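Local coordinates for nitrogenase molybdenum-iron protein alpha chain (Clostridium pasteurianum, PDB 4WES) that forms, with the beta chain, the molybdenum-iron component of nitrogenase, which reduces dinitrogen to ammonium at an iron-sulfur-molybdenum cluster, at the interface of chains A and B and the interface of chains A and C. Sequence-based numbering; all coordinates share one arbitrary frame. Chains: chain A, Nitrogenase molybdenum-iron protein alpha chain; chain B/C, Nitrogenase molybdenum-iron protein beta chain.

One alpha chain touches both beta chains of the alpha2beta2 tetramer here: chain B at contact 1 and chain C at contact 2. The C-alpha centres of the two patches lie about 38 Å apart, and they have no residue in common. Contact 1 is ionic, pairing chain A loop residues with the C-terminal tail of chain B, while the 3-10 helix 484-486 backs the arginine. Contact 2 is a mixed polar and apolar patch in which N-terminal segments of chain A lie against helix 81-95 of chain C. Together they show how one alpha chain is tied to two beta chains, consistent with the tetramer.

Contact 1: the interface of chains A and B. Residues chain A 88, 90, 486; chain B 452-453, 455.
A:Arg88 and B:Glu455 form a two-pronged salt bridge, the guanidinium gripping the carboxylate side-on through NE and one terminal nitrogen. A:Arg88 NE donates to B:Glu455 OE1 at 2.8 Å. A:Arg88 NH1 donates to B:Glu455 OE2, also at 2.8 Å, and this second bond is nearly straight. Both acceptors lie almost in the guanidinium plane, but the carboxylate is turned against it: the two planes stand 39° apart, and each oxygen is met from above the carboxylate plane. A bend at chi3 (58°) in A:Arg88 turns the NE edge toward chain B, while B:Glu455 folds at chi2 (-68°) to bring its carboxylate alongside.

A second ionic pair joins the tip of A:Lys90 to B:Asp453. The lysine reaches out straight, and its ammonium A:Lys90 NZ meets B:Asp453 OD1 at 2.8 Å, well above the carboxylate plane. On the way, the methylene A:Lys90 CD passes 3.5 Å from the backbone oxygen B:Glu452 O.

Water 1 links the two pairs. It lies 3.1 Å from A:Lys90 NZ and also bonds to the backbone O of B:Asp453 and to B:Glu455 OE2. That oxygen is thus held by both the arginine and the water, and the lysine ammonium A:Lys90 NZ, 4.1 Å from B:Glu455 OE2, may add to the favourable field around it.

CA of A:Tyr486 sits over the centre of one guanidinium face of A:Arg88, 3.6 Å above its plane, and so backs the arginine from within chain A.

In the fold, A:Arg88 and A:Lys90 belong to a loop between helix 77-81 and the 3-10 helix 94-96, and A:Tyr486 closes the 3-10 helix 484-486. Their partners lie in the C-terminal tail of chain B, in the 3-10 helix 451-453 and the loop just beyond it.

Contact 2: the interface of chains A and C. Residues chain A 13-14, 17, 44-47; chain C 89-90, 93-94.
A:Ile14 presses its CG2 methyl against C:Ser93 at the tightest point of the patch, with A:Ile14 CG2 only 3.5 Å from C:Ser93 CB. Its CG1 lies between backbone N and carbonyl carbon (chi1 65°), and from there the CD1 tip extends toward C:Lys89 CB, crossing that side chain at about a right angle. Next to this, both methyls of C:Leu94 touch the CD1/CE1 side of the A:Tyr13 ring, C:Leu94 CD2 lying 3.9 Å from A:Tyr13 CD1. C:Leu94 CD1 also reaches A:Ile47 CG1 at 4.0 Å. These apolar contacts are more relaxed than the isoleucine-serine one.

C:Asn90 occupies the middle, and both ends of its amide are used. The hydroxyl A:Thr17 OG1 donates to C:Asn90 OD1 at 2.6 Å, in the carbonyl plane and on a lone pair. At the other end, C:Asn90 ND2 gives a longer, bent bond to the backbone A:Pro45 O at 3.3 Å (136° at H), tilted from the amide plane. These opposing polar partners should fix the amide's rotation, while A:Val44 CG1 packs near ND2.

Against this direct packing stand looser, water-mediated links at two places around the amide. Beyond ND2, water 3 joins A:Thr17 OG1 to C:Asn90 ND2, making a small ring with the direct hydroxyl-amide bond. Water 2, next to the packed serine and at the edge of the A:Tyr13 ring, links A:Ile14 N with C:Asn90 OD1 and C:Ser93 OG. The same serine hydroxyl donates back to the preceding turn of helix 81-95, with C:Ser93 OG 2.9 Å from C:Lys89 O, on a lone pair.

Contact 1: the interface of chains A and B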
# COMPACT_ATOMS: atom_id res chain seq x y z
N ARG A 88 17.19 1.41 -20.26
CA ARG A 88 17.26 2.50 -19.32
C ARG A 88 18.24 3.62 -19.69
O ARG A 88 18.95 4.13 -18.82
CB ARG A 88 17.57 1.93 -17.94
CG ARG A 88 16.50 0.99 -17.41
CD ARG A 88 16.90 0.34 -16.11
NE ARG A 88 17.18 1.35 -15.10
CZ ARG A 88 18.37 1.70 -14.60
NH1 ARG A 88 18.46 2.77 -13.81
NH2 ARG A 88 19.46 1.02 -14.87
N LYS A 90 19.06 7.24 -19.83
CA LYS A 90 18.51 8.37 -19.10
C LYS A 90 18.67 9.66 -19.91
O LYS A 90 19.68 9.86 -20.59
CB LYS A 90 19.12 8.50 -17.71
CG LYS A 90 18.76 7.38 -16.74
CD LYS A 90 19.24 7.71 -15.32
CE LYS A 90 18.80 6.66 -14.31
NZ LYS A 90 19.25 6.98 -12.96
N TYR A 486 18.08 -1.99 -12.36
CA TYR A 486 17.34 -0.77 -12.08
C TYR A 486 18.14 0.16 -11.15
O TYR A 486 17.55 0.97 -10.45
CB TYR A 486 15.87 -1.08 -11.57
CG TYR A 486 15.37 -2.29 -12.32
CD1 TYR A 486 15.22 -2.28 -13.69
CD2 TYR A 486 15.18 -3.50 -11.67
CE1 TYR A 486 14.93 -3.39 -14.40
CE2 TYR A 486 14.88 -4.65 -12.38
CZ TYR A 486 14.79 -4.60 -13.74
OH TYR A 486 14.54 -5.78 -14.43
N GLU B 452 14.64 12.62 -14.24
CA GLU B 452 15.54 11.88 -15.12
C GLU B 452 15.90 10.50 -14.53
O GLU B 452 16.31 9.61 -15.27
CB GLU B 452 16.80 12.66 -15.47
CG GLU B 452 17.69 12.97 -14.28
CD GLU B 452 17.41 14.31 -13.61
OE1 GLU B 452 16.27 14.86 -13.71
OE2 GLU B 452 18.35 14.81 -12.94
N ASP B 453 15.70 10.34 -13.22
CA ASP B 453 15.96 9.08 -12.55
C ASP B 453 14.71 8.22 -12.39
O ASP B 453 14.77 7.14 -11.80
CB ASP B 453 16.55 9.35 -11.17
CG ASP B 453 17.98 9.82 -11.21
OD1 ASP B 453 18.61 9.64 -12.23
OD2 ASP B 453 18.47 10.34 -10.17
N GLU B 455 11.88 5.59 -13.33
CA GLU B 455 12.05 4.26 -13.93
C GLU B 455 10.71 3.67 -14.29
O GLU B 455 9.76 3.81 -13.54
CB GLU B 455 12.69 3.32 -12.89
CG GLU B 455 14.03 3.73 -12.36
CD GLU B 455 15.19 3.67 -13.33
OE1 GLU B 455 15.04 3.08 -14.43
OE2 GLU B 455 16.24 4.23 -13.01
O HOH W 1 17.13 5.84 -10.94

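Contact 2: the interface of chains A and C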
# COMPACT_ATOMS: atom_id res chain seq x y z
N TYR A 13 23.15 -32.19 -28.03
CA TYR A 13 22.70 -31.69 -29.32
C TYR A 13 22.57 -32.82 -30.34
O TYR A 13 23.41 -33.73 -30.38
CB TYR A 13 23.72 -30.71 -29.86
CG TYR A 13 23.81 -29.34 -29.21
CD1 TYR A 13 22.72 -28.49 -29.13
CD2 TYR A 13 25.04 -28.83 -28.85
CE1 TYR A 13 22.83 -27.22 -28.60
CE2 TYR A 13 25.17 -27.55 -28.33
CZ TYR A 13 24.05 -26.76 -28.20
OH TYR A 13 24.18 -25.46 -27.80
N ILE A 14 21.55 -32.74 -31.18
CA ILE A 14 21.45 -33.68 -32.31
C ILE A 14 22.61 -33.41 -33.27
O ILE A 14 23.20 -32.34 -33.22
CB ILE A 14 20.08 -33.56 -33.02
CG1 ILE A 14 19.92 -32.18 -33.68
CG2 ILE A 14 18.95 -33.89 -32.07
CD1 ILE A 14 18.57 -32.01 -34.35
N THR A 17 22.95 -29.99 -35.22
CA THR A 17 23.12 -28.87 -34.31
C THR A 17 24.47 -28.91 -33.59
O THR A 17 25.08 -27.86 -33.39
CB THR A 17 21.97 -28.88 -33.30
OG1 THR A 17 20.74 -28.92 -34.03
CG2 THR A 17 22.00 -27.65 -32.39
N VAL A 44 20.19 -20.88 -34.39
CA VAL A 44 19.54 -22.17 -34.66
C VAL A 44 18.08 -22.10 -34.20
O VAL A 44 17.81 -21.77 -33.05
CB VAL A 44 20.25 -23.32 -33.91
CG1 VAL A 44 19.53 -24.62 -34.16
CG2 VAL A 44 21.71 -23.43 -34.32
N PRO A 45 17.13 -22.39 -35.09
CA PRO A 45 15.74 -22.39 -34.65
C PRO A 45 15.47 -23.35 -33.51
O PRO A 45 15.95 -24.49 -33.53
CB PRO A 45 14.97 -22.78 -35.92
CG PRO A 45 15.86 -22.31 -37.03
CD PRO A 45 17.24 -22.63 -36.54
N GLY A 46 14.71 -22.91 -32.52
CA GLY A 46 14.23 -23.75 -31.43
C GLY A 46 15.18 -23.94 -30.26
O GLY A 46 14.82 -24.65 -29.32
N ILE A 47 16.35 -23.29 -30.27
CA ILE A 47 17.41 -23.54 -29.32
C ILE A 47 17.26 -22.78 -27.98
O ILE A 47 18.00 -23.06 -27.05
CB ILE A 47 18.75 -23.29 -30.06
CG1 ILE A 47 19.85 -24.22 -29.54
CG2 ILE A 47 19.13 -21.82 -29.98
CD1 ILE A 47 21.06 -24.43 -30.41
N LYS C 89 12.74 -30.21 -34.06
CA LYS C 89 13.75 -31.24 -33.80
C LYS C 89 14.66 -30.85 -32.64
O LYS C 89 15.03 -31.70 -31.81
CB LYS C 89 14.58 -31.54 -35.06
CG LYS C 89 13.73 -31.99 -36.23
CD LYS C 89 14.60 -32.32 -37.44
CE LYS C 89 13.84 -32.18 -38.74
NZ LYS C 89 14.59 -32.77 -39.88
N ASN C 90 15.03 -29.58 -32.56
CA ASN C 90 15.86 -29.11 -31.44
C ASN C 90 15.08 -29.02 -30.14
O ASN C 90 15.63 -29.34 -29.06
CB ASN C 90 16.51 -27.79 -31.78
CG ASN C 90 17.62 -27.97 -32.78
OD1 ASN C 90 18.59 -28.68 -32.51
ND2 ASN C 90 17.51 -27.32 -33.95
N SER C 93 14.48 -32.66 -28.69
CA SER C 93 15.75 -33.28 -28.27
C SER C 93 16.37 -32.61 -27.06
O SER C 93 16.81 -33.29 -26.13
CB SER C 93 16.75 -33.29 -29.44
OG SER C 93 17.13 -31.96 -29.87
N LEU C 94 16.41 -31.27 -27.03
CA LEU C 94 17.07 -30.57 -25.95
C LEU C 94 16.19 -30.36 -24.76
O LEU C 94 16.69 -30.36 -23.63
CB LEU C 94 17.58 -29.20 -26.40
CG LEU C 94 18.75 -29.17 -27.35
CD1 LEU C 94 19.06 -27.72 -27.73
CD2 LEU C 94 19.98 -29.82 -26.73
O HOH W 2 19.69 -30.48 -30.55
O HOH W 3 19.36 -28.06 -36.22